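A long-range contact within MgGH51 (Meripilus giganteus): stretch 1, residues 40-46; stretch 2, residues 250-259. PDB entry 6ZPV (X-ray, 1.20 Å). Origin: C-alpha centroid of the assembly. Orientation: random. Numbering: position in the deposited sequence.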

# COMPACT_ATOMS: atom_id res chain seq x y z
N ASN A 40 -13.77 -12.12 -3.08
CA ASN A 40 -14.62 -12.40 -4.24
C ASN A 40 -16.08 -11.98 -3.93
O ASN A 40 -17.04 -12.74 -4.19
N ARG A 41 -16.23 -10.79 -3.38
CA ARG A 41 -17.50 -10.35 -2.79
C ARG A 41 -18.62 -10.16 -3.80
O ARG A 41 -19.79 -10.21 -3.44
N ALA A 42 -18.25 -9.87 -5.05
CA ALA A 42 -19.25 -9.52 -6.07
C ALA A 42 -18.97 -10.25 -7.37
O ALA A 42 -19.50 -9.87 -8.43
N PHE A 43 -18.20 -11.34 -7.33
CA PHE A 43 -17.98 -12.21 -8.49
C PHE A 43 -17.42 -11.39 -9.65
O PHE A 43 -17.69 -11.68 -10.83
N GLN A 44 -16.57 -10.41 -9.35
CA GLN A 44 -16.08 -9.57 -10.44
C GLN A 44 -15.00 -10.31 -11.23
O GLN A 44 -14.09 -10.96 -10.69
N GLN A 45 -15.13 -10.20 -12.55
CA GLN A 45 -14.08 -10.67 -13.49
C GLN A 45 -13.80 -12.15 -13.37
O GLN A 45 -12.65 -12.57 -13.60
N VAL A 46 -14.83 -12.93 -13.05
CA VAL A 46 -14.71 -14.39 -13.09
C VAL A 46 -15.66 -14.94 -14.16
O VAL A 46 -16.57 -14.26 -14.61
N SER A 250 -20.52 4.72 -6.62
CA SER A 250 -21.10 3.55 -5.96
C SER A 250 -20.35 2.29 -6.25
O SER A 250 -19.90 2.09 -7.38
N LEU A 251 -20.26 1.40 -5.26
CA LEU A 251 -19.68 0.07 -5.55
C LEU A 251 -20.47 -0.66 -6.62
O LEU A 251 -19.91 -1.50 -7.34
N LEU A 252 -21.74 -0.32 -6.77
CA LEU A 252 -22.56 -0.97 -7.84
C LEU A 252 -22.03 -0.64 -9.24
O LEU A 252 -22.39 -1.35 -10.17
N ASP A 253 -21.25 0.43 -9.38
CA ASP A 253 -20.74 0.89 -10.68
C ASP A 253 -19.25 0.60 -10.86
O ASP A 253 -18.67 1.15 -11.81
N ARG A 254 -18.61 -0.14 -9.98
CA ARG A 254 -17.16 -0.42 -10.09
C ARG A 254 -16.98 -1.85 -10.63
O ARG A 254 -17.21 -2.81 -9.89
N PRO A 255 -16.58 -2.02 -11.91
CA PRO A 255 -16.52 -3.37 -12.47
C PRO A 255 -15.40 -4.22 -11.96
O PRO A 255 -15.44 -5.47 -12.12
N GLY A 256 -14.37 -3.63 -11.36
CA GLY A 256 -13.17 -4.35 -11.01
C GLY A 256 -12.30 -4.62 -12.21
O GLY A 256 -12.74 -4.40 -13.35
N ARG A 257 -11.09 -5.18 -11.99
CA ARG A 257 -10.19 -5.49 -13.08
C ARG A 257 -9.25 -6.57 -12.60
O ARG A 257 -8.91 -6.65 -11.41
N VAL A 258 -8.76 -7.35 -13.55
CA VAL A 258 -7.65 -8.26 -13.30
C VAL A 258 -6.39 -7.44 -13.20
O VAL A 258 -6.04 -6.74 -14.14
N GLY A 259 -5.72 -7.51 -12.04
CA GLY A 259 -4.48 -6.79 -11.83
C GLY A 259 -3.28 -7.58 -12.34
O GLY A 259 -3.42 -8.55 -13.08

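Three side chains of stretch 1, those of Arg41, Gln44 and Gln45, carry this contact, and what the two glutamines mostly meet is backbone. Asn40 lies out of reach, so the walk begins at Arg41. Its CA-to-CB bond points toward stretch 2, and from a p chi1 the chain runs out extended, with chi2 and chi3 both t. This reach brings Arg41 NH2 to 3.7 Å from Leu251 CD1, whose m,t rotamer lays that methyl over one face of the guanidinium. This is a van der Waals contact, a methyl over the flat face of a charged group; NH1 and NH2 make their hydrogen bonds elsewhere in the structure.

Ala42 and Phe43 do not touch stretch 2. Phe43 instead opens a type II beta turn that ends at Val46, and the two central residues of that turn, Gln44 and Gln45, both point toward the partner. Gln44, m at chi1 and t at chi2, sends its amide into the bend at Arg254 to Gly256. Gln44 NE2 donates a weak hydrogen bond to Arg254 O at 2.9 Å, and it also lies 3.2 Å from Gly256 N, a pair of donors that cannot bond to each other. Here Gly256 matters twice: its positive phi of 76° suits a residue without a side chain, and an ideal CB on Gly256 would sit only 2.8 Å from Gln44 NE2, a clash.

Gln45 is folded by m values at chi1 and chi2 and has the largest area covered by the other stretch. Gln45 NE2 donates weak hydrogen bonds to Gly256 O at 3.0 Å and Pro255 O at 3.4 Å, while its aliphatic part packs along the strand: Gln45 CG is 4.0 Å from Arg257 N, and Gln45 CB is 4.1 Å from Val258 CG2, whose chi1 is t. Val46 then turns away. The rule is economical: adjacent turn glutamines read neighbouring carbonyls, and a glycine leaves the room.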

# COMPACT_ATOMS: atom_id res chain seq x y z
CB ASN A 40 -14.49 -13.87 -4.68
CG ASN A 40 -15.23 -14.23 -5.95
OD1 ASN A 40 -15.45 -13.35 -6.82
ND2 ASN A 40 -15.54 -15.53 -6.11
CB ARG A 41 -17.30 -9.08 -1.99
CG ARG A 41 -17.04 -7.81 -2.81
CD ARG A 41 -16.84 -6.59 -1.93
NE ARG A 41 -16.56 -5.42 -2.71
CZ ARG A 41 -16.17 -4.26 -2.22
NH1 ARG A 41 -16.09 -4.06 -0.91
NH2 ARG A 41 -15.87 -3.24 -3.03
CB ALA A 42 -19.29 -8.02 -6.27
CB PHE A 43 -19.27 -12.96 -8.85
CG PHE A 43 -19.87 -13.61 -7.62
CD1 PHE A 43 -19.32 -14.73 -7.05
CD2 PHE A 43 -20.90 -12.99 -6.94
CE1 PHE A 43 -19.78 -15.21 -5.83
CE2 PHE A 43 -21.35 -13.46 -5.73
CZ PHE A 43 -20.79 -14.55 -5.18
CB GLN A 44 -15.41 -8.31 -9.87
CG GLN A 44 -16.45 -7.31 -9.36
CD GLN A 44 -15.83 -6.31 -8.38
OE1 GLN A 44 -15.41 -6.71 -7.27
NE2 GLN A 44 -15.71 -5.03 -8.76
CB GLN A 45 -12.79 -9.83 -13.35
CG GLN A 45 -13.00 -8.33 -13.52
CD GLN A 45 -13.50 -7.89 -14.87
OE1 GLN A 45 -13.46 -8.64 -15.86
NE2 GLN A 45 -13.97 -6.67 -14.94
CB VAL A 46 -15.03 -15.05 -11.72
CG1 VAL A 46 -14.05 -14.53 -10.67
CG2 VAL A 46 -16.47 -14.80 -11.29
CB SER A 250 -22.53 3.40 -6.42
OG SER A 250 -23.09 2.22 -5.83
CB LEU A 251 -19.61 -0.76 -4.25
CG LEU A 251 -18.78 -0.18 -3.12
CD1 LEU A 251 -18.72 -1.14 -1.99
CD2 LEU A 251 -17.39 0.24 -3.58
CB LEU A 252 -24.03 -0.56 -7.71
CG LEU A 252 -24.80 -1.25 -6.59
CD1 LEU A 252 -25.13 -2.66 -6.94
CD2 LEU A 252 -24.21 -1.10 -5.27
CB ASP A 253 -21.09 2.38 -10.84
CG ASP A 253 -22.59 2.58 -10.86
OD1 ASP A 253 -23.28 1.84 -11.56
OD2 ASP A 253 -23.08 3.47 -10.12
CB ARG A 254 -16.45 -0.22 -8.78
CG ARG A 254 -16.60 1.20 -8.20
CD ARG A 254 -15.75 1.38 -6.97
NE ARG A 254 -16.08 2.61 -6.24
CZ ARG A 254 -15.42 3.04 -5.16
NH1 ARG A 254 -14.30 2.41 -4.77
NH2 ARG A 254 -15.86 4.08 -4.46
CB PRO A 255 -16.40 -3.11 -13.98
CG PRO A 255 -15.69 -1.75 -14.05
CD PRO A 255 -16.35 -1.00 -12.93
CB ARG A 257 -9.40 -4.25 -13.56
CG ARG A 257 -8.66 -3.48 -12.48
CD ARG A 257 -7.83 -2.35 -13.06
NE ARG A 257 -6.62 -2.81 -13.74
CZ ARG A 257 -5.42 -2.87 -13.20
NH1 ARG A 257 -5.19 -2.60 -11.92
NH2 ARG A 257 -4.40 -3.22 -13.96
CB VAL A 258 -7.56 -9.34 -14.37
CG1 VAL A 258 -6.35 -10.23 -14.11
CG2 VAL A 258 -8.87 -10.17 -14.43